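Local coordinates for forkhead-associated 1 (PDB 6C4U), which is an engineered forkhead-associated domain that binds a phosphothreonine peptide of the human transcription factor c-Myc, at residues T78-Q86 with L95-R105. Numbering follows the deposited sequence.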
# COMPACT_ATOMS: atom_id res chain seq x y z
N THR F 78 -1.49 -8.44 -11.68
CA THR F 78 -2.22 -9.36 -12.55
C THR F 78 -3.69 -9.49 -12.11
O THR F 78 -4.57 -9.28 -12.93
CB THR F 78 -1.57 -10.76 -12.54
OG1 THR F 78 -0.25 -10.69 -13.09
CG2 THR F 78 -2.40 -11.78 -13.34
N ASN F 79 -3.94 -9.80 -10.84
CA ASN F 79 -5.30 -10.16 -10.40
C ASN F 79 -6.15 -9.06 -9.76
O ASN F 79 -7.22 -9.33 -9.23
CB ASN F 79 -5.19 -11.37 -9.47
CG ASN F 79 -4.80 -12.63 -10.22
OD1 ASN F 79 -5.36 -12.93 -11.28
ND2 ASN F 79 -3.84 -13.38 -9.68
N GLY F 80 -5.66 -7.82 -9.79
CA GLY F 80 -6.43 -6.68 -9.28
C GLY F 80 -6.31 -6.43 -7.80
O GLY F 80 -5.88 -7.29 -7.01
N THR F 81 -6.73 -5.21 -7.43
CA THR F 81 -6.60 -4.69 -6.07
C THR F 81 -7.85 -3.88 -5.77
O THR F 81 -8.24 -3.04 -6.58
CB THR F 81 -5.34 -3.81 -5.96
OG1 THR F 81 -4.19 -4.65 -6.09
CG2 THR F 81 -5.27 -3.06 -4.63
N TRP F 82 -8.44 -4.11 -4.61
CA TRP F 82 -9.70 -3.49 -4.20
C TRP F 82 -9.47 -2.47 -3.11
O TRP F 82 -8.74 -2.73 -2.16
CB TRP F 82 -10.66 -4.55 -3.68
CG TRP F 82 -11.36 -5.25 -4.76
CD1 TRP F 82 -12.64 -5.03 -5.16
CD2 TRP F 82 -10.83 -6.26 -5.62
NE1 TRP F 82 -12.94 -5.85 -6.21
CE2 TRP F 82 -11.85 -6.62 -6.51
CE3 TRP F 82 -9.59 -6.89 -5.72
CZ2 TRP F 82 -11.68 -7.58 -7.49
CZ3 TRP F 82 -9.42 -7.85 -6.70
CH2 TRP F 82 -10.47 -8.19 -7.58
N LEU F 83 -10.10 -1.31 -3.24
CA LEU F 83 -10.01 -0.25 -2.25
C LEU F 83 -11.41 0.02 -1.72
O LEU F 83 -12.27 0.50 -2.47
CB LEU F 83 -9.42 1.01 -2.86
CG LEU F 83 -9.43 2.27 -2.00
CD1 LEU F 83 -8.83 2.02 -0.64
CD2 LEU F 83 -8.65 3.38 -2.69
N ASN F 84 -11.63 -0.30 -0.44
CA ASN F 84 -12.95 -0.25 0.18
C ASN F 84 -13.92 -1.05 -0.68
O ASN F 84 -14.98 -0.57 -1.08
CB ASN F 84 -13.44 1.20 0.37
CG ASN F 84 -12.48 2.02 1.21
OD1 ASN F 84 -11.92 1.55 2.22
ND2 ASN F 84 -12.26 3.27 0.79
N GLY F 85 -13.51 -2.27 -1.01
CA GLY F 85 -14.35 -3.21 -1.73
C GLY F 85 -14.72 -2.89 -3.17
O GLY F 85 -15.52 -3.61 -3.75
N GLN F 86 -14.14 -1.84 -3.77
CA GLN F 86 -14.29 -1.54 -5.20
C GLN F 86 -12.94 -1.73 -5.88
O GLN F 86 -11.96 -1.15 -5.44
CB GLN F 86 -14.76 -0.11 -5.40
CG GLN F 86 -16.15 0.16 -4.85
CD GLN F 86 -16.33 1.63 -4.47
OE1 GLN F 86 -15.66 2.12 -3.55
NE2 GLN F 86 -17.22 2.35 -5.16
N LEU F 95 -6.54 8.23 -4.38
CA LEU F 95 -6.28 8.86 -3.07
C LEU F 95 -6.68 7.95 -1.92
O LEU F 95 -7.78 7.40 -1.93
CB LEU F 95 -7.09 10.16 -2.94
CG LEU F 95 -6.64 11.07 -1.78
CD1 LEU F 95 -5.37 11.88 -2.14
CD2 LEU F 95 -7.76 11.99 -1.36
N LEU F 96 -5.79 7.79 -0.95
CA LEU F 96 -6.07 7.02 0.26
C LEU F 96 -6.55 7.95 1.35
O LEU F 96 -5.87 8.91 1.71
CB LEU F 96 -4.86 6.25 0.75
CG LEU F 96 -4.42 5.09 -0.13
CD1 LEU F 96 -3.11 4.54 0.39
CD2 LEU F 96 -5.46 4.00 -0.12
N SER F 97 -7.76 7.66 1.84
CA SER F 97 -8.34 8.32 3.00
C SER F 97 -8.00 7.51 4.26
O SER F 97 -7.65 6.32 4.19
CB SER F 97 -9.86 8.44 2.85
OG SER F 97 -10.25 8.92 1.57
N GLN F 98 -8.12 8.19 5.39
CA GLN F 98 -8.03 7.55 6.70
C GLN F 98 -8.90 6.30 6.83
O GLN F 98 -10.04 6.28 6.36
CB GLN F 98 -8.35 8.56 7.80
CG GLN F 98 -8.30 8.00 9.19
CD GLN F 98 -6.93 7.48 9.58
OE1 GLN F 98 -6.19 8.11 10.29
NE2 GLN F 98 -6.48 6.37 8.97
N GLY F 99 -8.34 5.24 7.42
CA GLY F 99 -9.08 4.02 7.64
C GLY F 99 -9.47 3.23 6.41
O GLY F 99 -10.32 2.35 6.52
N ASP F 100 -8.87 3.49 5.25
CA ASP F 100 -9.24 2.77 4.02
C ASP F 100 -8.82 1.31 4.09
O ASP F 100 -7.87 0.98 4.79
CB ASP F 100 -8.61 3.42 2.78
CG ASP F 100 -9.40 4.62 2.27
OD1 ASP F 100 -10.41 5.00 2.89
OD2 ASP F 100 -8.99 5.19 1.24
N GLU F 101 -9.55 0.46 3.38
CA GLU F 101 -9.29 -0.98 3.40
C GLU F 101 -8.86 -1.48 2.02
O GLU F 101 -9.65 -1.53 1.07
CB GLU F 101 -10.54 -1.73 3.88
CG GLU F 101 -10.35 -3.22 4.15
CD GLU F 101 -11.65 -3.92 4.59
OE1 GLU F 101 -12.79 -3.38 4.40
OE2 GLU F 101 -11.60 -5.01 5.17
N ILE F 102 -7.60 -1.90 1.94
CA ILE F 102 -7.00 -2.44 0.72
C ILE F 102 -7.12 -3.96 0.78
O ILE F 102 -6.74 -4.57 1.76
CB ILE F 102 -5.52 -2.00 0.60
CG1 ILE F 102 -5.45 -0.46 0.60
CG2 ILE F 102 -4.91 -2.47 -0.69
CD1 ILE F 102 -4.06 0.12 0.55
N THR F 103 -7.65 -4.55 -0.29
CA THR F 103 -7.99 -5.98 -0.31
C THR F 103 -7.46 -6.64 -1.57
O THR F 103 -7.59 -6.06 -2.64
CB THR F 103 -9.53 -6.18 -0.31
OG1 THR F 103 -10.21 -4.94 -0.03
CG2 THR F 103 -9.92 -7.22 0.68
N VAL F 104 -6.89 -7.83 -1.44
CA VAL F 104 -6.40 -8.59 -2.62
C VAL F 104 -6.93 -10.02 -2.55
O VAL F 104 -7.27 -10.50 -1.49
CB VAL F 104 -4.86 -8.58 -2.71
CG1 VAL F 104 -4.34 -7.16 -2.75
CG2 VAL F 104 -4.21 -9.33 -1.56
N ARG F 105 -6.99 -10.71 -3.67
CA ARG F 105 -7.49 -12.10 -3.67
C ARG F 105 -6.35 -13.09 -3.49
O ARG F 105 -5.21 -12.84 -3.94
CB ARG F 105 -8.20 -12.39 -4.96
CG ARG F 105 -9.46 -11.55 -5.15
CD ARG F 105 -9.71 -11.12 -6.60
NE ARG F 105 -9.97 -12.25 -7.49
CZ ARG F 105 -9.76 -12.28 -8.81
NH1 ARG F 105 -9.29 -11.21 -9.46
NH2 ARG F 105 -10.01 -13.40 -9.49
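The Trp82 indole meets Arg105 at its edge, with NH1 lying in the ring plane. Ring and guanidinium planes stand 88° apart, so they do not lie parallel. Thr103 O also sits at the indole edge. At the edge of the guanidinium lies Asn79 O, which takes a weak hydrogen bond from Arg105 NH1. Arg105 bends at chi2 (144°) and chi3 (65°), which brings NH1 back to that carbonyl. Here the bound peptide meets Thr78 OG1 through a modified side chain, probably the phosphothreonine, Asn79 ND2 (also bonded to Pro55 O) through its backbone, and Arg105 through an apolar side chain. The Asn84 amide and Asp100 carboxylate are likewise nearly perpendicular, joined by a weak hydrogen bond from Asn84 ND2 to Asp100 OD1 (3.3 Å).

Between these ends runs a short antiparallel ladder. Trp82 and Thr103 form a hydrogen-bonded pair, with Trp82 N 2.9 Å from Thr103 O and Thr103 N 2.8 Å from Trp82 O. Beyond the non-hydrogen-bonded pair Leu83-Ile102, Asn84 N binds Glu101 O. Asn84 OD1 in turn accepts a hydrogen bond from Glu101 N at 2.9 Å, tying the type I' turn of Leu83 to Gln86 to Glu101 just past the ladder.

Asp100 OD2 takes Ser97 N at 2.8 Å from above the carboxylate plane, bracing the type II turn. With alanine in place of Asp100, Ser97 N and Asn84 ND2 would probably lose their carboxylate acceptors. Leu83 CD1 rests on Leu96 CD2 at 3.9 Å.

Strand 101-105 is flanked by 82-83 and 112-119 in one sheet. Leu96 belongs to the other sheet, and Ile102 reaches Phe61 and Ile63 there, as in an FHA beta-sandwich.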